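Beta-1,3-xylanase (Alcaligenes sp., PDB 2COV) probably hydrolyses beta-1,3-xylan, the crystallised part being its family 31 carbohydrate-binding module, which has affinity for that polysaccharide. Local coordinates at residues A[35-40]-A[69-74]; A[24-29]-A[52-57]; A[9-14]-A[84-89]; A[39-44]-A[59-64]. One frame throughout, in Å; residues are numbered along the deposited sequence.

Contact 1 of 4, residues A[35-40]-A[69-74]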
loop_
_atom_site.group_PDB
_atom_site.type_symbol
_atom_site.label_atom_id
_atom_site.label_comp_id
_atom_site.label_asym_id
_atom_site.label_seq_id
_atom_site.Cartn_x
_atom_site.Cartn_y
_atom_site.Cartn_z
ATOM N N GLY A 35 11.895 9.889 -13.315
ATOM C CA GLY A 35 12.818 10.603 -12.424
ATOM C C GLY A 35 13.396 9.761 -11.333
ATOM O O GLY A 35 14.464 10.041 -10.819
ATOM N N TRP A 36 12.632 8.773 -10.907
ATOM C CA TRP A 36 13.092 7.696 -10.020
ATOM C C TRP A 36 12.528 6.373 -10.534
ATOM O O TRP A 36 11.557 6.355 -11.324
ATOM C CB TRP A 36 12.737 7.937 -8.524
ATOM C CG TRP A 36 11.262 8.117 -8.281
ATOM C CD1 TRP A 36 10.591 9.290 -8.182
ATOM C CD2 TRP A 36 10.232 7.092 -8.178
ATOM N NE1 TRP A 36 9.280 9.110 -8.018
ATOM C CE2 TRP A 36 9.017 7.759 -8.010
ATOM C CE3 TRP A 36 10.259 5.713 -8.194
ATOM C CZ2 TRP A 36 7.828 7.072 -7.912
ATOM C CZ3 TRP A 36 9.063 5.020 -8.077
ATOM C CH2 TRP A 36 7.856 5.689 -7.987
ATOM N N ASN A 37 13.173 5.267 -10.105
ATOM C CA ASN A 37 12.675 3.916 -10.396
ATOM C C ASN A 37 13.208 2.954 -9.379
ATOM O O ASN A 37 14.332 3.121 -8.895
ATOM C CB ASN A 37 13.059 3.476 -11.826
ATOM C CG ASN A 37 14.499 2.993 -11.923
ATOM O OD1 ASN A 37 14.733 1.792 -11.834
ATOM N ND2 ASN A 37 15.470 3.930 -12.059
ATOM N N TYR A 38 12.431 1.926 -9.085
ATOM C CA TYR A 38 12.875 0.829 -8.227
ATOM C C TYR A 38 12.611 -0.493 -8.908
ATOM O O TYR A 38 11.559 -0.684 -9.486
ATOM C CB TYR A 38 12.205 0.834 -6.860
ATOM C CG TYR A 38 12.639 1.976 -5.969
ATOM C CD1 TYR A 38 12.023 3.193 -6.024
ATOM C CD2 TYR A 38 13.687 1.822 -5.087
ATOM C CE1 TYR A 38 12.475 4.264 -5.279
ATOM C CE2 TYR A 38 14.138 2.836 -4.323
ATOM C CZ TYR A 38 13.561 4.065 -4.437
ATOM O OH TYR A 38 14.013 5.129 -3.686
ATOM N N VAL A 39 13.588 -1.375 -8.760
ATOM C CA VAL A 39 13.454 -2.761 -9.130
ATOM C C VAL A 39 13.483 -3.551 -7.830
ATOM O O VAL A 39 14.316 -3.315 -6.994
ATOM C CB VAL A 39 14.635 -3.126 -10.047
ATOM C CG1 VAL A 39 14.516 -4.523 -10.431
ATOM C CG2 VAL A 39 14.690 -2.208 -11.287
ATOM N N CYS A 40 12.598 -4.541 -7.709
ATOM C CA CYS A 40 12.474 -5.286 -6.445
ATOM C C CYS A 40 12.331 -6.771 -6.701
ATOM O O CYS A 40 11.758 -7.217 -7.717
ATOM C CB CYS A 40 11.239 -4.860 -5.639
ATOM S SG CYS A 40 10.850 -3.104 -5.693
ATOM N N LEU A 69 8.541 -10.299 -8.762
ATOM C CA LEU A 69 9.269 -9.128 -9.310
ATOM C C LEU A 69 8.405 -7.913 -9.186
ATOM O O LEU A 69 7.192 -7.979 -9.458
ATOM C CB LEU A 69 9.560 -9.372 -10.806
ATOM C CG LEU A 69 10.211 -10.700 -11.228
ATOM C CD1 LEU A 69 10.571 -10.664 -12.725
ATOM C CD2 LEU A 69 11.405 -11.009 -10.341
ATOM N N THR A 70 8.999 -6.765 -8.895
ATOM C CA THR A 70 8.253 -5.502 -8.954
ATOM C C THR A 70 9.133 -4.453 -9.613
ATOM O O THR A 70 10.335 -4.394 -9.435
ATOM C CB THR A 70 7.924 -4.974 -7.542
ATOM O OG1 THR A 70 7.185 -5.981 -6.829
ATOM C CG2 THR A 70 7.134 -3.691 -7.514
ATOM N N PHE A 71 8.441 -3.639 -10.425
ATOM C CA PHE A 71 9.055 -2.459 -11.005
ATOM C C PHE A 71 8.169 -1.290 -10.681
ATOM O O PHE A 71 6.947 -1.325 -10.911
ATOM C CB PHE A 71 9.178 -2.571 -12.521
ATOM C CG PHE A 71 9.866 -1.401 -13.177
ATOM C CD1 PHE A 71 11.140 -1.050 -12.797
ATOM C CD2 PHE A 71 9.278 -0.611 -14.116
ATOM C CE1 PHE A 71 11.798 0.051 -13.321
ATOM C CE2 PHE A 71 9.920 0.465 -14.700
ATOM C CZ PHE A 71 11.146 0.794 -14.289
ATOM N N LYS A 72 8.769 -0.293 -10.051
ATOM C CA LYS A 72 8.110 0.952 -9.697
ATOM C C LYS A 72 8.774 2.104 -10.417
ATOM O O LYS A 72 9.981 2.201 -10.416
ATOM C CB LYS A 72 8.193 1.235 -8.183
ATOM C CG LYS A 72 7.950 0.096 -7.274
ATOM C CD LYS A 72 7.918 0.492 -5.829
ATOM C CE LYS A 72 7.716 -0.682 -4.897
ATOM N NZ LYS A 72 7.714 -0.287 -3.472
ATOM N N VAL A 73 7.985 2.965 -11.033
ATOM C CA VAL A 73 8.565 4.014 -11.822
ATOM C C VAL A 73 7.821 5.309 -11.741
ATOM O O VAL A 73 6.584 5.332 -11.808
ATOM C CB VAL A 73 8.760 3.532 -13.290
ATOM C CG1 VAL A 73 7.437 3.245 -14.043
ATOM C CG2 VAL A 73 9.621 4.525 -14.080
ATOM N N GLU A 74 8.548 6.407 -11.608
ATOM C CA GLU A 74 8.002 7.779 -11.671
ATOM C C GLU A 74 7.480 8.030 -13.053
ATOM O O GLU A 74 8.062 7.645 -14.040
ATOM C CB GLU A 74 9.156 8.730 -11.350
ATOM C CG GLU A 74 8.755 10.134 -11.073
ATOM C CD GLU A 74 8.466 10.984 -12.308
ATOM O OE1 GLU A 74 9.224 10.956 -13.307
ATOM O OE2 GLU A 74 7.445 11.749 -12.232
#
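Leu69 meets Cys40 through its backbone, with Leu69 CA 3.5 Å from Cys40 O, at one end of an antiparallel ladder joining strands 37-41 and 66-75 of what is probably an immunoglobulin-like beta-sandwich, consistent with membership of the E-set clan. Thr70 forms a hydrogen-bonded pair with Cys40, and their CB atoms lie 3.8 Å apart. Cys40 SG, in a disulfide with Cys45, also approaches Thr70 CB, whereas Thr70 OG1 bonds to Asp85 on strand 80-89. Phe71 points to the other face of the sheet, among the rings of His27, Trp32 and Phe55. Chi1 of -177° sets its CG anti to the backbone N, and the ring leans toward strand 37-41, where Val39 CG2 meets its edge, 4.0 Å from Phe71 CD1; Asn37 OD1 also lies at this edge, beside Phe71 CE1, while Asn37 ND2 bonds to Gly48 O. Lys72 returns to the face of Cys40 and exchanges two backbone hydrogen bonds with Tyr38. Beyond CG its chain is extended, passing Cys40 SG at CE, and its CB touches the edge of the Trp36 indole. Val73 and Asn37 form a non-hydrogen-bonded pair. Glu74 crosses Trp36 at about a right angle: Glu74 CB stands over the five-membered ring of Trp36, 3.4 Å from its centroid, in a CH-pi contact. Trp36 NE1 bonds to Tyr38 OH of the second subunit. A bend in the Glu74 chain (chi2 -80°) turns CD back toward Gly35. There Glu74 OE1, also bonded to Ser33 OG, accepts a hydrogen bond from Gly35 N on its anti side at 2.9 Å, with an N-H...O angle of 170°.

Contact 2 of 4, residues A[24-29]-A[52-57]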
loop_
_atom_site.group_PDB
_atom_site.type_symbol
_atom_site.label_atom_id
_atom_site.label_comp_id
_atom_site.label_asym_id
_atom_site.label_seq_id
_atom_site.Cartn_x
_atom_site.Cartn_y
_atom_site.Cartn_z
ATOM N N GLU A 24 19.206 -10.930 -12.330
ATOM C CA GLU A 24 19.036 -9.522 -12.693
ATOM C C GLU A 24 17.570 -9.388 -13.087
ATOM O O GLU A 24 17.107 -10.034 -14.004
ATOM C CB GLU A 24 19.941 -9.184 -13.870
ATOM C CG GLU A 24 19.724 -7.722 -14.344
ATOM C CD GLU A 24 20.592 -7.316 -15.487
ATOM O OE1 GLU A 24 20.467 -7.916 -16.547
ATOM O OE2 GLU A 24 21.329 -6.364 -15.363
ATOM N N VAL A 25 16.910 -8.463 -12.459
ATOM C CA VAL A 25 15.505 -8.126 -12.749
ATOM C C VAL A 25 15.522 -6.879 -13.579
ATOM O O VAL A 25 16.294 -5.955 -13.323
ATOM C CB VAL A 25 14.710 -7.924 -11.456
ATOM C CG1 VAL A 25 13.288 -7.519 -11.742
ATOM C CG2 VAL A 25 14.777 -9.191 -10.564
ATOM N N TYR A 26 14.734 -6.816 -14.627
ATOM C CA TYR A 26 14.709 -5.630 -15.469
ATOM C C TYR A 26 13.338 -5.364 -16.061
ATOM O O TYR A 26 12.467 -6.194 -16.149
ATOM C CB TYR A 26 15.732 -5.751 -16.589
ATOM C CG TYR A 26 15.428 -6.832 -17.629
ATOM C CD1 TYR A 26 14.608 -6.576 -18.709
ATOM C CD2 TYR A 26 16.014 -8.102 -17.556
ATOM C CE1 TYR A 26 14.341 -7.549 -19.664
ATOM C CE2 TYR A 26 15.753 -9.044 -18.505
ATOM C CZ TYR A 26 14.919 -8.799 -19.546
ATOM O OH TYR A 26 14.690 -9.779 -20.516
ATOM N N HIS A 27 13.166 -4.091 -16.449
ATOM C CA HIS A 27 12.051 -3.662 -17.235
ATOM C C HIS A 27 12.582 -2.794 -18.393
ATOM O O HIS A 27 13.224 -1.775 -18.171
ATOM C CB HIS A 27 10.998 -2.865 -16.473
ATOM C CG HIS A 27 9.639 -2.899 -17.121
ATOM N ND1 HIS A 27 9.423 -2.472 -18.420
ATOM C CD2 HIS A 27 8.467 -3.457 -16.707
ATOM C CE1 HIS A 27 8.149 -2.717 -18.741
ATOM N NE2 HIS A 27 7.535 -3.312 -17.714
ATOM N N VAL A 28 12.297 -3.196 -19.619
ATOM C CA VAL A 28 12.610 -2.404 -20.795
ATOM C C VAL A 28 11.934 -1.028 -20.686
ATOM O O VAL A 28 10.818 -0.884 -20.214
ATOM C CB VAL A 28 12.155 -3.145 -22.077
ATOM C CG1 VAL A 28 12.346 -2.296 -23.337
ATOM C CG2 VAL A 28 12.974 -4.409 -22.208
ATOM N N ASP A 29 12.645 0.013 -21.124
ATOM C CA ASP A 29 12.085 1.395 -21.106
ATOM C C ASP A 29 10.844 1.489 -21.970
ATOM O O ASP A 29 10.921 1.217 -23.168
ATOM C CB ASP A 29 13.186 2.323 -21.628
ATOM C CG ASP A 29 12.818 3.760 -21.536
ATOM O OD1 ASP A 29 11.821 4.086 -20.859
ATOM O OD2 ASP A 29 13.592 4.549 -22.107
ATOM N N ASN A 52 21.421 0.223 -21.605
ATOM C CA ASN A 52 21.038 -0.539 -22.777
ATOM C C ASN A 52 19.568 -0.761 -22.931
ATOM O O ASN A 52 19.114 -1.846 -23.313
ATOM C CB ASN A 52 21.884 -1.810 -22.820
ATOM C CG ASN A 52 23.301 -1.469 -23.302
ATOM O OD1 ASN A 52 23.465 -1.033 -24.421
ATOM N ND2 ASN A 52 24.319 -1.670 -22.439
ATOM N N GLY A 53 18.810 0.290 -22.615
ATOM C CA GLY A 53 17.407 0.265 -22.919
ATOM C C GLY A 53 16.483 -0.303 -21.839
ATOM O O GLY A 53 15.290 -0.351 -22.095
ATOM N N ALA A 54 17.011 -0.645 -20.667
ATOM C CA ALA A 54 16.217 -1.233 -19.616
ATOM C C ALA A 54 16.710 -0.717 -18.279
ATOM O O ALA A 54 17.913 -0.462 -18.077
ATOM C CB ALA A 54 16.321 -2.766 -19.659
ATOM N N PHE A 55 15.786 -0.689 -17.345
ATOM C CA PHE A 55 16.054 -0.443 -15.948
ATOM C C PHE A 55 16.367 -1.748 -15.288
ATOM O O PHE A 55 15.559 -2.659 -15.436
ATOM C CB PHE A 55 14.872 0.222 -15.269
ATOM C CG PHE A 55 14.545 1.602 -15.838
ATOM C CD1 PHE A 55 13.646 1.735 -16.852
ATOM C CD2 PHE A 55 15.136 2.718 -15.293
ATOM C CE1 PHE A 55 13.344 2.998 -17.363
ATOM C CE2 PHE A 55 14.868 3.999 -15.821
ATOM C CZ PHE A 55 13.960 4.099 -16.825
ATOM N N ARG A 56 17.459 -1.881 -14.528
ATOM C CA ARG A 56 17.921 -3.183 -14.138
ATOM C C ARG A 56 18.649 -3.175 -12.810
ATOM O O ARG A 56 19.286 -2.161 -12.471
ATOM C CB ARG A 56 18.758 -3.779 -15.186
ATOM C CG ARG A 56 19.933 -3.091 -15.650
ATOM C CD ARG A 56 20.472 -3.792 -17.203
ATOM N NE ARG A 56 20.144 -3.406 -18.552
ATOM C CZ ARG A 56 19.963 -4.347 -19.432
ATOM N NH1 ARG A 56 19.670 -4.069 -20.654
ATOM N NH2 ARG A 56 19.976 -5.697 -19.032
ATOM N N LYS A 57 18.534 -4.267 -12.036
ATOM C CA LYS A 57 19.282 -4.430 -10.826
ATOM C C LYS A 57 19.432 -5.919 -10.531
ATOM O O LYS A 57 18.581 -6.704 -10.915
ATOM C CB LYS A 57 18.627 -3.719 -9.628
ATOM C CG LYS A 57 19.625 -3.259 -8.512
ATOM C CD LYS A 57 20.491 -2.133 -8.991
ATOM C CE LYS A 57 21.495 -1.744 -7.892
ATOM N NZ LYS A 57 22.618 -0.976 -8.325
#
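His27 and Phe55 form a hydrogen-bonded pair in the antiparallel ladder of strands 22-28 and 54-60, and their side chains share the densely packed face of the sheet, probably the interior of the sandwich. His27 O does double duty there: it accepts a hydrogen bond from Phe55 N at 2.9 Å and lies at the edge of the Phe55 ring. Val25 points to the same side, its backbone paired with Lys57. Tyr26 packs on the opposite face, its CB 3.9 Å from Arg56 CB, with Cys95 and Asn96 also against it. The grip is looser where Glu24 meets Arg56. Glu24 OE2 lies beside Arg56 CG, 3.6 Å away, but the charged ends make only a weak hydrogen bond and salt bridge, Arg56 NH2 to Glu24 OE1 at 3.4 Å, with the two flat groups 49° apart. Just beyond the last pair, Val28 with Ala54, Asp29 N bonds to Gly53 O at 2.8 Å, nearly straight, and Asp29 OD2 pairs with Lys50. Because Glu24 OE1 also binds Asn16, and Arg56 reaches Ser51 O and Asn96 O, the weak ion pair is one link in a wider polar network, and the two charged groups probably owe more of their stabilisation to neutral hydrogen-bond partners than to each other.

Contact 3 of 4, residues A[9-14]-A[84-89]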
loop_
_atom_site.group_PDB
_atom_site.type_symbol
_atom_site.label_atom_id
_atom_site.label_comp_id
_atom_site.label_asym_id
_atom_site.label_seq_id
_atom_site.Cartn_x
_atom_site.Cartn_y
_atom_site.Cartn_z
ATOM N N CYS A 9 11.804 -14.937 -23.011
ATOM C CA CYS A 9 12.556 -13.678 -23.084
ATOM C C CYS A 9 11.847 -12.543 -23.767
ATOM O O CYS A 9 12.385 -11.466 -23.890
ATOM C CB CYS A 9 13.881 -13.928 -23.783
ATOM S SG CYS A 9 14.969 -14.893 -22.801
ATOM N N GLN A 10 10.629 -12.724 -24.255
ATOM C CA GLN A 10 9.936 -11.698 -25.000
ATOM C C GLN A 10 9.445 -10.500 -24.186
ATOM O O GLN A 10 9.388 -9.350 -24.668
ATOM C CB GLN A 10 8.767 -12.361 -25.746
ATOM C CG GLN A 10 9.301 -13.180 -26.929
ATOM C CD GLN A 10 8.315 -13.993 -27.656
ATOM O OE1 GLN A 10 7.100 -13.981 -27.384
ATOM N NE2 GLN A 10 8.856 -14.824 -28.561
ATOM N N ASP A 11 8.979 -10.772 -23.003
ATOM C CA ASP A 11 8.328 -9.761 -22.214
ATOM C C ASP A 11 9.299 -8.696 -21.767
ATOM O O ASP A 11 10.443 -8.956 -21.464
ATOM C CB ASP A 11 7.685 -10.400 -20.955
ATOM C CG ASP A 11 6.376 -11.166 -21.224
ATOM O OD1 ASP A 11 5.889 -11.706 -20.233
ATOM O OD2 ASP A 11 5.844 -11.240 -22.363
ATOM N N ASP A 12 8.784 -7.494 -21.804
ATOM C CA ASP A 12 9.534 -6.317 -21.361
ATOM C C ASP A 12 9.873 -6.307 -19.883
ATOM O O ASP A 12 10.851 -5.676 -19.516
ATOM C CB ASP A 12 8.711 -5.089 -21.685
ATOM C CG ASP A 12 8.674 -4.734 -23.170
ATOM O OD1 ASP A 12 9.631 -5.050 -23.903
ATOM O OD2 ASP A 12 7.702 -4.044 -23.503
ATOM N N PHE A 13 9.115 -6.989 -19.059
ATOM C CA PHE A 13 9.319 -7.112 -17.627
ATOM C C PHE A 13 9.827 -8.516 -17.388
ATOM O O PHE A 13 9.082 -9.478 -17.601
ATOM C CB PHE A 13 7.971 -6.888 -16.931
ATOM C CG PHE A 13 8.038 -6.762 -15.434
ATOM C CD1 PHE A 13 6.857 -6.816 -14.702
ATOM C CD2 PHE A 13 9.227 -6.634 -14.718
ATOM C CE1 PHE A 13 6.826 -6.712 -13.352
ATOM C CE2 PHE A 13 9.215 -6.500 -13.351
ATOM C CZ PHE A 13 8.015 -6.549 -12.679
ATOM N N ASN A 14 11.098 -8.681 -17.053
ATOM C CA ASN A 14 11.659 -10.022 -17.076
ATOM C C ASN A 14 12.927 -10.080 -16.215
ATOM O O ASN A 14 13.222 -9.198 -15.425
ATOM C CB ASN A 14 11.899 -10.369 -18.555
ATOM C CG ASN A 14 11.615 -11.764 -18.945
ATOM O OD1 ASN A 14 11.173 -11.938 -20.145
ATOM N ND2 ASN A 14 11.791 -12.686 -18.112
ATOM N N LEU A 84 4.322 -2.281 -11.258
ATOM C CA LEU A 84 4.067 -3.546 -11.927
ATOM C C LEU A 84 4.598 -4.707 -11.114
ATOM O O LEU A 84 5.733 -4.611 -10.676
ATOM C CB LEU A 84 4.706 -3.602 -13.329
ATOM C CG LEU A 84 4.294 -2.565 -14.350
ATOM C CD1 LEU A 84 5.201 -1.357 -14.233
ATOM C CD2 LEU A 84 4.488 -3.039 -15.733
ATOM N N ASP A 85 3.790 -5.763 -10.944
ATOM C CA ASP A 85 4.236 -6.959 -10.265
ATOM C C ASP A 85 4.071 -8.151 -11.155
ATOM O O ASP A 85 3.040 -8.276 -11.808
ATOM C CB ASP A 85 3.444 -7.189 -8.957
ATOM C CG ASP A 85 3.445 -5.997 -7.955
ATOM O OD1 ASP A 85 4.515 -5.620 -7.534
ATOM O OD2 ASP A 85 2.336 -5.410 -7.604
ATOM N N ARG A 86 5.007 -9.097 -11.093
ATOM C CA ARG A 86 4.772 -10.431 -11.708
ATOM C C ARG A 86 5.523 -11.482 -10.937
ATOM O O ARG A 86 6.653 -11.248 -10.517
ATOM C CB ARG A 86 5.151 -10.403 -13.148
ATOM C CG ARG A 86 6.608 -10.408 -13.474
ATOM C CD ARG A 86 6.917 -10.534 -15.013
ATOM N NE ARG A 86 6.508 -11.887 -15.463
ATOM C CZ ARG A 86 7.138 -12.576 -16.422
ATOM N NH1 ARG A 86 8.147 -12.104 -17.140
ATOM N NH2 ARG A 86 6.717 -13.795 -16.730
ATOM N N ASN A 87 4.975 -12.675 -10.865
ATOM C CA ASN A 87 5.672 -13.818 -10.236
ATOM C C ASN A 87 6.394 -14.636 -11.252
ATOM O O ASN A 87 5.877 -14.905 -12.356
ATOM C CB ASN A 87 4.665 -14.736 -9.517
ATOM C CG ASN A 87 3.939 -14.096 -8.388
ATOM O OD1 ASN A 87 4.382 -13.107 -7.828
ATOM N ND2 ASN A 87 2.784 -14.722 -8.022
ATOM N N ILE A 88 7.600 -15.072 -10.885
ATOM C CA ILE A 88 8.462 -15.887 -11.736
ATOM C C ILE A 88 9.117 -17.008 -10.911
ATOM O O ILE A 88 9.141 -16.969 -9.687
ATOM C CB ILE A 88 9.562 -15.050 -12.505
ATOM C CG1 ILE A 88 10.538 -14.376 -11.553
ATOM C CG2 ILE A 88 8.900 -14.039 -13.392
ATOM C CD1 ILE A 88 11.731 -15.257 -11.055
ATOM N N THR A 89 9.577 -17.996 -11.636
ATOM C CA THR A 89 10.519 -18.988 -11.102
ATOM C C THR A 89 11.918 -18.723 -11.640
ATOM O O THR A 89 12.073 -18.531 -12.828
ATOM C CB THR A 89 10.043 -20.389 -11.470
ATOM O OG1 THR A 89 8.733 -20.621 -10.927
ATOM C CG2 THR A 89 11.024 -21.477 -10.951
#
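Phe13 and Arg86 run side by side with their ends pointing opposite ways, the ring and guanidinium planes 61° apart, where the two outermost strands of the seven-stranded antiparallel order, 13-19 and 80-89, face each other through side chains. The Arg86 CG methylene rests over one face of the Phe13 ring, offset toward the rim, 4.0 Å from the centroid in a CH-pi contact. Its chi1 of 75° sets CG between the backbone N and carbonyl carbon. A bend at chi3 (-68°) turns NE, and the chain then carries Arg86 NH1 to Phe13 O at 2.8 Å; this bond lies in the carbonyl plane and close to the guanidinium plane. Two unlike groups flank that plane: Ile88 CG2 sits over its centre on one face, and Asp11 OD1 lies 3.7 Å above the other. Leu84 CB reaches Phe13 CE1 at 3.8 Å, and His27 also meets the ring. Residues 84-86 continue the sheet into the third subunit, whose Arg76 packs on both Phe13 and Arg86. Arg86 combines a hydrogen bond with packing by Phe13 and Ile88, and the long salt bridge to Asp11 OD1, 3.9 Å from Arg86 NH1, probably adds a weak attraction, since no N-H points there.

Contact 4 of 4, residues A[39-44]-A[59-64]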
loop_
_atom_site.group_PDB
_atom_site.type_symbol
_atom_site.label_atom_id
_atom_site.label_comp_id
_atom_site.label_asym_id
_atom_site.label_seq_id
_atom_site.Cartn_x
_atom_site.Cartn_y
_atom_site.Cartn_z
ATOM N N VAL A 39 13.588 -1.375 -8.760
ATOM C CA VAL A 39 13.454 -2.761 -9.130
ATOM C C VAL A 39 13.483 -3.551 -7.830
ATOM O O VAL A 39 14.316 -3.315 -6.994
ATOM C CB VAL A 39 14.635 -3.126 -10.047
ATOM C CG1 VAL A 39 14.516 -4.523 -10.431
ATOM C CG2 VAL A 39 14.690 -2.208 -11.287
ATOM N N CYS A 40 12.598 -4.541 -7.709
ATOM C CA CYS A 40 12.474 -5.286 -6.445
ATOM C C CYS A 40 12.331 -6.771 -6.701
ATOM O O CYS A 40 11.758 -7.217 -7.717
ATOM C CB CYS A 40 11.239 -4.860 -5.639
ATOM S SG CYS A 40 10.850 -3.104 -5.693
ATOM N N LEU A 41 12.824 -7.521 -5.721
ATOM C CA LEU A 41 12.654 -8.984 -5.692
ATOM C C LEU A 41 12.066 -9.296 -4.323
ATOM O O LEU A 41 12.672 -8.989 -3.292
ATOM C CB LEU A 41 14.037 -9.676 -5.811
ATOM C CG LEU A 41 13.985 -11.159 -6.020
ATOM C CD1 LEU A 41 13.571 -11.472 -7.418
ATOM C CD2 LEU A 41 15.349 -11.852 -5.700
ATOM N N ASN A 42 10.892 -9.899 -4.315
ATOM C CA ASN A 42 10.203 -10.158 -3.080
ATOM C C ASN A 42 10.096 -8.937 -2.176
ATOM O O ASN A 42 10.196 -9.009 -0.918
ATOM C CB ASN A 42 10.808 -11.342 -2.280
ATOM C CG ASN A 42 10.530 -12.686 -2.871
ATOM O OD1 ASN A 42 9.755 -12.820 -3.845
ATOM N ND2 ASN A 42 11.155 -13.710 -2.335
ATOM N N ASP A 43 9.810 -7.787 -2.790
ATOM C CA ASP A 43 9.595 -6.534 -2.078
ATOM C C ASP A 43 10.837 -5.951 -1.393
ATOM O O ASP A 43 10.744 -5.045 -0.575
ATOM C CB ASP A 43 8.412 -6.591 -1.044
ATOM C CG ASP A 43 7.222 -7.321 -1.572
ATOM O OD1 ASP A 43 6.859 -8.436 -1.051
ATOM O OD2 ASP A 43 6.649 -6.815 -2.565
ATOM N N TYR A 44 12.017 -6.473 -1.744
ATOM C CA TYR A 44 13.314 -5.855 -1.401
ATOM C C TYR A 44 13.680 -5.009 -2.623
ATOM O O TYR A 44 13.856 -5.574 -3.690
ATOM C CB TYR A 44 14.344 -6.938 -1.134
ATOM C CG TYR A 44 15.706 -6.382 -0.872
ATOM C CD1 TYR A 44 16.077 -6.012 0.391
ATOM C CD2 TYR A 44 16.623 -6.252 -1.891
ATOM C CE1 TYR A 44 17.348 -5.500 0.610
ATOM C CE2 TYR A 44 17.899 -5.726 -1.624
ATOM C CZ TYR A 44 18.225 -5.326 -0.396
ATOM O OH TYR A 44 19.495 -4.823 -0.136
ATOM N N PHE A 59 20.191 -9.153 -7.675
ATOM C CA PHE A 59 19.825 -9.591 -6.337
ATOM C C PHE A 59 20.326 -11.002 -6.113
ATOM O O PHE A 59 20.531 -11.751 -7.051
ATOM C CB PHE A 59 18.280 -9.673 -6.247
ATOM C CG PHE A 59 17.579 -8.367 -6.516
ATOM C CD1 PHE A 59 17.276 -7.999 -7.792
ATOM C CD2 PHE A 59 17.243 -7.535 -5.503
ATOM C CE1 PHE A 59 16.660 -6.781 -8.042
ATOM C CE2 PHE A 59 16.584 -6.352 -5.733
ATOM C CZ PHE A 59 16.310 -5.978 -7.016
ATOM N N ASN A 60 20.476 -11.361 -4.848
ATOM C CA ASN A 60 20.703 -12.758 -4.485
ATOM C C ASN A 60 19.452 -13.565 -4.813
ATOM O O ASN A 60 18.338 -13.077 -4.568
ATOM C CB ASN A 60 20.981 -12.891 -2.993
ATOM C CG ASN A 60 22.198 -12.125 -2.538
ATOM O OD1 ASN A 60 23.260 -12.132 -3.176
ATOM N ND2 ASN A 60 22.037 -11.466 -1.411
ATOM N N ALA A 61 19.600 -14.773 -5.283
ATOM C CA ALA A 61 18.466 -15.665 -5.540
ATOM C C ALA A 61 18.924 -17.106 -5.535
ATOM O O ALA A 61 20.121 -17.409 -5.560
ATOM C CB ALA A 61 17.796 -15.332 -6.867
ATOM N N VAL A 62 17.962 -18.015 -5.584
ATOM C CA VAL A 62 18.239 -19.465 -5.574
ATOM C C VAL A 62 17.495 -20.078 -6.745
ATOM O O VAL A 62 16.295 -19.903 -6.872
ATOM C CB VAL A 62 17.774 -20.092 -4.272
ATOM C CG1 VAL A 62 17.911 -21.622 -4.312
ATOM C CG2 VAL A 62 18.543 -19.512 -3.146
ATOM N N LEU A 63 18.197 -20.762 -7.619
ATOM C CA LEU A 63 17.580 -21.427 -8.751
ATOM C C LEU A 63 16.439 -22.341 -8.315
ATOM O O LEU A 63 16.605 -23.125 -7.374
ATOM C CB LEU A 63 18.597 -22.226 -9.562
ATOM C CG LEU A 63 19.505 -21.424 -10.456
ATOM C CD1 LEU A 63 20.688 -22.330 -10.845
ATOM C CD2 LEU A 63 18.723 -20.902 -11.647
ATOM N N GLY A 64 15.289 -22.242 -9.025
ATOM C CA GLY A 64 14.118 -23.050 -8.755
ATOM C C GLY A 64 13.183 -22.490 -7.749
ATOM O O GLY A 64 12.099 -23.058 -7.585
#
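The Phe59 ring carries Leu41 CB over one face, 3.8 Å above its plane and offset toward the rim, while Tyr44 CD2 and Val39 O lie at its edge, the latter 3.3 Å from Phe59 CZ. The Tyr44 ring is likewise met at its own edge by Phe59 CE2, at 3.8 Å from Tyr44 CD2, so neither aromatic offers a face to the other. These residues flank a type I' turn from Leu41 to Tyr44, which closes the beta hairpin of strands 37-41 and 44-51 with mutual backbone hydrogen bonds between Leu41 and Tyr44. Cys40 and Cys45 staple the same hairpin through a disulfide. Phe59 comes from strand 54-60, lying two places from strand 37-41 in the sheet. Its side chain makes apolar contacts with Val39, Leu41 and Tyr44, Val39 CG1 approaching Phe59 CE1 at 3.9 Å, and Phe59 CE2 also touches the carbonyl Tyr44 O. Val25 from strand 22-28 packs on Phe59, and Ile23 and Leu69 on Leu41, completing this buried cluster. Leu41 and Phe59 lie alongside, oppositely directed. Chi1 of -170° sets Leu41 CG anti to the backbone N; from there the CD2 branch of Leu41 lies 3.7 Å from Phe59 CB and 3.4 Å from Asn60 O.

How the contacts relate
All four contacts belong to one antiparallel set of strands, probably folded into a sandwich, with strand order 13-19, 22-28, 54-60, 44-51, 37-41, 66-75, 80-89, and their centres lie about 10 to 15 Å apart. Contacts 1 and 2 are ladders between sheet neighbours, and their segments alternate along the chain. Contacts 3 and 4 join strands that are not adjacent, with contacts 1, 2 and 4 all nested inside the long loop closed by contact 3. Contacts 1 and 4 share Val39 and Cys40; contacts 2 and 4 share strand 54-60. Val39 packs on Val25, tying contacts 1 and 2 into a common core for this compact binding module.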